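Side-chain contacts in SufC protein (PDB 2D2E), which binds and hydrolyses ATP as a cytoplasmic ABC-type ATPase of the Suf system, probably serving iron-sulfur cluster assembly: residues G46-L49 with E54-V57; H201-L206 with E233-G238. All coordinates share one frame; numbering follows the deposited sequence.

In the fold
Both contacts lie within the ABC ATPase fold and follow one another along the chain without nesting or crossing. Interaction 1 comes first and closes a short loop: the chain leaving helix 42-50, which starts in the P-loop after strand 31-35, doubles back, so that residues 54-57, leading into strand 56-58, lie against its C-terminal part and tie the nucleotide-binding helix to the antiparallel sheet. Interaction 2 closes a longer loop. It joins the loop after strand 195-199 of the mixed sheet to helix 228-237, past the pair of strands 213-218 and 221-226. The two centres are about 26 Å apart, and their nearest atoms stay about 12 Å from each other.

Interaction 1. Residues G46-L49 with E54-V57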
loop_
_atom_site.group_PDB
_atom_site.type_symbol
_atom_site.label_atom_id
_atom_site.label_comp_id
_atom_site.label_asym_id
_atom_site.label_seq_id
_atom_site.Cartn_x
_atom_site.Cartn_y
_atom_site.Cartn_z
ATOM N N GLY A 46 6.696 -1.432 -5.643
ATOM C CA GLY A 46 5.306 -1.650 -5.302
ATOM C C GLY A 46 4.614 -2.582 -6.286
ATOM O O GLY A 46 3.815 -3.400 -5.881
ATOM N N LYS A 47 4.917 -2.471 -7.576
ATOM C CA LYS A 47 4.255 -3.323 -8.555
ATOM C C LYS A 47 4.708 -4.769 -8.421
ATOM O O LYS A 47 3.902 -5.696 -8.597
ATOM C CB LYS A 47 4.533 -2.808 -9.961
ATOM C CG LYS A 47 3.889 -1.466 -10.241
ATOM C CD LYS A 47 4.288 -0.944 -11.618
ATOM C CE LYS A 47 3.637 0.408 -11.890
ATOM N NZ LYS A 47 4.012 0.970 -13.220
ATOM N N ILE A 48 5.990 -4.956 -8.114
ATOM C CA ILE A 48 6.543 -6.290 -7.937
ATOM C C ILE A 48 5.941 -6.905 -6.684
ATOM O O ILE A 48 5.653 -8.097 -6.658
ATOM C CB ILE A 48 8.070 -6.231 -7.859
ATOM C CG1 ILE A 48 8.609 -5.853 -9.243
ATOM C CG2 ILE A 48 8.646 -7.568 -7.375
ATOM C CD1 ILE A 48 10.106 -5.728 -9.324
ATOM N N LEU A 49 5.735 -6.096 -5.642
ATOM C CA LEU A 49 5.104 -6.629 -4.417
ATOM C C LEU A 49 3.690 -7.101 -4.722
ATOM O O LEU A 49 3.214 -8.069 -4.142
ATOM C CB LEU A 49 5.039 -5.563 -3.317
ATOM C CG LEU A 49 6.348 -5.440 -2.544
ATOM C CD1 LEU A 49 6.450 -4.040 -1.919
ATOM C CD2 LEU A 49 6.425 -6.550 -1.480
ATOM N N GLU A 54 4.750 -8.349 -15.556
ATOM C CA GLU A 54 5.632 -7.733 -16.543
ATOM C C GLU A 54 7.095 -7.656 -16.108
ATOM O O GLU A 54 7.979 -7.442 -16.937
ATOM C CB GLU A 54 5.132 -6.332 -16.908
ATOM C CG GLU A 54 3.809 -6.328 -17.664
ATOM C CD GLU A 54 3.407 -4.945 -18.144
ATOM O OE1 GLU A 54 2.289 -4.801 -18.682
ATOM O OE2 GLU A 54 4.211 -3.999 -17.987
ATOM N N TYR A 55 7.354 -7.841 -14.814
ATOM C CA TYR A 55 8.711 -7.786 -14.285
ATOM C C TYR A 55 9.363 -9.141 -14.123
ATOM O O TYR A 55 8.694 -10.140 -13.872
ATOM C CB TYR A 55 8.727 -7.094 -12.901
ATOM C CG TYR A 55 8.367 -5.628 -13.042
ATOM C CD1 TYR A 55 7.041 -5.220 -12.994
ATOM C CD2 TYR A 55 9.346 -4.670 -13.298
ATOM C CE1 TYR A 55 6.691 -3.897 -13.202
ATOM C CE2 TYR A 55 9.002 -3.332 -13.517
ATOM C CZ TYR A 55 7.673 -2.963 -13.468
ATOM O OH TYR A 55 7.310 -1.650 -13.675
ATOM N N THR A 56 10.680 -9.158 -14.248
ATOM C CA THR A 56 11.452 -10.377 -14.096
ATOM C C THR A 56 12.331 -10.244 -12.855
ATOM O O THR A 56 13.144 -9.332 -12.769
ATOM C CB THR A 56 12.371 -10.611 -15.320
ATOM O OG1 THR A 56 11.577 -10.669 -16.512
ATOM C CG2 THR A 56 13.146 -11.910 -15.164
ATOM N N VAL A 57 12.167 -11.137 -11.882
ATOM C CA VAL A 57 13.002 -11.069 -10.690
ATOM C C VAL A 57 14.251 -11.922 -10.939
ATOM O O VAL A 57 14.162 -13.107 -11.243
ATOM C CB VAL A 57 12.226 -11.544 -9.426
ATOM C CG1 VAL A 57 13.181 -11.654 -8.232
ATOM C CG2 VAL A 57 11.076 -10.565 -9.134
#
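Tyr55 lies against one side of helix 42-50 and meets Ile48 and Lys47 in turn. Its CB is 3.9 Å from Ile48 CG1, with Ile48 CD1 a little farther off. CG makes the nearest approach to Ile48, 3.8 Å from its CG1; Tyr55 CD1 comes near Ile48 CG1, and Tyr55 CD2 near Ile48 CD1. Farther out, CE1 passes to Lys47, 4.0 Å from its CB, and the hydroxyl OH ends beside Lys47 CD at 3.7 Å. The Ile48 and Tyr55 side chains cross at about a right angle. CG1 of Ile48 stands anti to its own carbonyl carbon (chi1 -69°), which sends the longer branch to the ring, while CG2 reaches Val57 CG2 at 4.2 Å. The lysine chain is fully extended, carrying its methylenes past the outer end of the ring. With an alanine at position 55, Ile48 CG1 and the Lys47 methylenes would probably lose the ring they pack against, opening a gap between the helix and the segment 54-57. Ile48 also rests on Ala11 and Leu19 of the antiparallel sheet. Thr44, which binds ADP, lies on the same P-loop helix with its side chain close to Tyr55. No hydrogen bond crosses between 46-49 and 54-57: the phenol oxygen and ring carbon CE1 lie against lysine methylenes, and what joins the segments is van der Waals contact, mostly between carbons.

Interaction 2. Residues H201-L206 with E233-G238; sequences HYQRIL and ELEAKG
Glu235 bends toward Gln203: CG stands anti to the backbone N (chi1 -163°), and a bend at chi2 of 56° swings the carboxylate over to the neighbouring loop. OE1 there accepts the backbone N-H of Gln203, with N and OE1 3.0 Å apart and an N-H...O angle of 161°. The bond is nearly straight at the hydrogen, yet the donor stands well above the carboxylate plane. The aliphatic parts pack beside this bond, Gln203 CB lying 3.6 Å from Glu235 CB and 3.7 Å from Glu235 CG. Gln203 CB also sits 3.3 Å from Glu235 OE1, so the oxygen is held close against both the main chain and the first side-chain carbon of the same residue. The other oxygen, OE2, comes up to the edge of the Tyr202 ring, near its plane, 4.1 Å from CD2. In the ABC ATPase fold this joins the loop after strand 195-199, a core strand of the mixed sheet, to helix 228-237, which follows 221-226, one of the two edge strands of the sheet. The amide end of Gln203 faces away from the carboxylate and is held by Asn207, whose OD1 accepts a hydrogen bond from Gln203 NE2. Around the pair, Gln203 also touches Ala231 and Leu232 one turn earlier in the helix, and Tyr202 leans on Leu174. Arg204 is modelled in two conformers; in one of them its NH2 lies 5.0 Å from Glu235 OE2, not in contact, and any pull of this opposite charge on the carboxylate is doubtful.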
loop_
_atom_site.group_PDB
_atom_site.type_symbol
_atom_site.label_atom_id
_atom_site.label_comp_id
_atom_site.label_asym_id
_atom_site.label_seq_id
_atom_site.Cartn_x
_atom_site.Cartn_y
_atom_site.Cartn_z
ATOM N N HIS A 201 6.580 10.331 -3.425
ATOM C CA HIS A 201 7.677 11.168 -3.902
ATOM C C HIS A 201 7.758 12.383 -2.983
ATOM O O HIS A 201 8.833 12.760 -2.513
ATOM C CB HIS A 201 7.417 11.645 -5.340
ATOM C CG HIS A 201 8.505 12.530 -5.860
ATOM N ND1 HIS A 201 8.344 13.885 -6.046
ATOM C CD2 HIS A 201 9.799 12.257 -6.159
ATOM C CE1 HIS A 201 9.492 14.413 -6.440
ATOM N NE2 HIS A 201 10.389 13.446 -6.517
ATOM N N TYR A 202 6.603 12.976 -2.692
ATOM C CA TYR A 202 6.529 14.145 -1.805
ATOM C C TYR A 202 6.409 13.731 -0.352
ATOM O O TYR A 202 5.796 12.721 -0.025
ATOM C CB TYR A 202 5.292 14.998 -2.116
ATOM C CG TYR A 202 5.351 15.658 -3.460
ATOM C CD1 TYR A 202 4.502 15.250 -4.494
ATOM C CD2 TYR A 202 6.255 16.683 -3.710
ATOM C CE1 TYR A 202 4.548 15.854 -5.743
ATOM C CE2 TYR A 202 6.315 17.295 -4.974
ATOM C CZ TYR A 202 5.457 16.874 -5.977
ATOM O OH TYR A 202 5.493 17.482 -7.211
ATOM N N GLN A 203 6.966 14.545 0.529
ATOM C CA GLN A 203 6.887 14.288 1.958
ATOM C C GLN A 203 5.493 14.595 2.545
ATOM O O GLN A 203 5.150 14.082 3.602
ATOM C CB GLN A 203 7.905 15.186 2.688
ATOM C CG GLN A 203 7.937 15.035 4.220
ATOM C CD GLN A 203 6.973 15.954 4.987
ATOM O OE1 GLN A 203 6.363 16.862 4.432
ATOM N NE2 GLN A 203 6.851 15.701 6.270
ATOM N N ARG A 204 4.709 15.419 1.847
ATOM C CA ARG A 204 3.398 15.864 2.346
ATOM C C ARG A 204 2.551 14.879 3.141
ATOM O O ARG A 204 2.140 15.178 4.259
ATOM C CB ARG A 204 2.543 16.430 1.204
ATOM C CG ARG A 204 1.323 17.236 1.691
ATOM C CD ARG A 204 1.754 18.430 2.558
ATOM N NE ARG A 204 2.811 19.201 1.902
ATOM C CZ ARG A 204 2.616 20.065 0.910
ATOM N NH1 ARG A 204 1.390 20.296 0.455
ATOM N NH2 ARG A 204 3.654 20.670 0.348
ATOM N N ILE A 205 2.279 13.710 2.574
ATOM C CA ILE A 205 1.432 12.747 3.283
ATOM C C ILE A 205 1.954 12.330 4.654
ATOM O O ILE A 205 1.172 11.915 5.534
ATOM C CB ILE A 205 1.160 11.501 2.385
ATOM C CG1 ILE A 205 -0.003 10.672 2.965
ATOM C CG2 ILE A 205 2.428 10.645 2.258
ATOM C CD1 ILE A 205 -0.457 9.536 2.032
ATOM N N LEU A 206 3.264 12.451 4.847
ATOM C CA LEU A 206 3.873 12.029 6.096
ATOM C C LEU A 206 3.607 12.970 7.257
ATOM O O LEU A 206 3.987 12.689 8.402
ATOM C CB LEU A 206 5.371 11.774 5.879
ATOM C CG LEU A 206 5.601 10.748 4.767
ATOM C CD1 LEU A 206 7.104 10.534 4.555
ATOM C CD2 LEU A 206 4.934 9.421 5.113
ATOM N N GLU A 233 13.846 16.721 6.008
ATOM C CA GLU A 233 15.015 17.357 5.424
ATOM C C GLU A 233 15.014 17.184 3.909
ATOM O O GLU A 233 15.388 18.087 3.181
ATOM C CB GLU A 233 16.303 16.815 6.047
ATOM C CG GLU A 233 17.507 17.691 5.673
ATOM C CD GLU A 233 18.704 17.517 6.587
ATOM O OE1 GLU A 233 19.624 18.365 6.501
ATOM O OE2 GLU A 233 18.731 16.549 7.381
ATOM N N LEU A 234 14.560 16.025 3.431
ATOM C CA LEU A 234 14.468 15.792 1.991
ATOM C C LEU A 234 13.489 16.772 1.363
ATOM O O LEU A 234 13.724 17.279 0.264
ATOM C CB LEU A 234 13.964 14.374 1.692
ATOM C CG LEU A 234 14.980 13.299 1.333
ATOM C CD1 LEU A 234 14.243 11.966 1.196
ATOM C CD2 LEU A 234 15.678 13.655 0.023
ATOM N N GLU A 235 12.378 17.045 2.042
ATOM C CA GLU A 235 11.424 17.979 1.480
ATOM C C GLU A 235 12.012 19.397 1.435
ATOM O O GLU A 235 11.829 20.128 0.461
ATOM C CB GLU A 235 10.127 17.962 2.285
ATOM C CG GLU A 235 8.949 18.588 1.554
ATOM C CD GLU A 235 8.661 17.963 0.189
ATOM O OE1 GLU A 235 8.898 16.730 -0.051
ATOM O OE2 GLU A 235 8.166 18.702 -0.681
ATOM N N ALA A 236 12.734 19.775 2.478
ATOM C CA ALA A 236 13.332 21.113 2.519
ATOM C C ALA A 236 14.455 21.300 1.499
ATOM O O ALA A 236 14.505 22.320 0.798
ATOM C CB ALA A 236 13.863 21.403 3.939
ATOM N N LYS A 237 15.340 20.310 1.399
ATOM C CA LYS A 237 16.501 20.414 0.517
ATOM C C LYS A 237 16.455 19.781 -0.853
ATOM O O LYS A 237 17.195 20.207 -1.745
ATOM C CB LYS A 237 17.743 19.897 1.243
ATOM C CG LYS A 237 18.163 20.785 2.401
ATOM C CD LYS A 237 19.307 20.151 3.192
ATOM C CE LYS A 237 19.759 21.046 4.333
ATOM N NZ LYS A 237 20.746 20.336 5.199
ATOM N N GLY A 238 15.626 18.756 -1.026
ATOM C CA GLY A 238 15.539 18.103 -2.324
ATOM C C GLY A 238 16.329 16.805 -2.441
ATOM O O GLY A 238 17.246 16.521 -1.659
#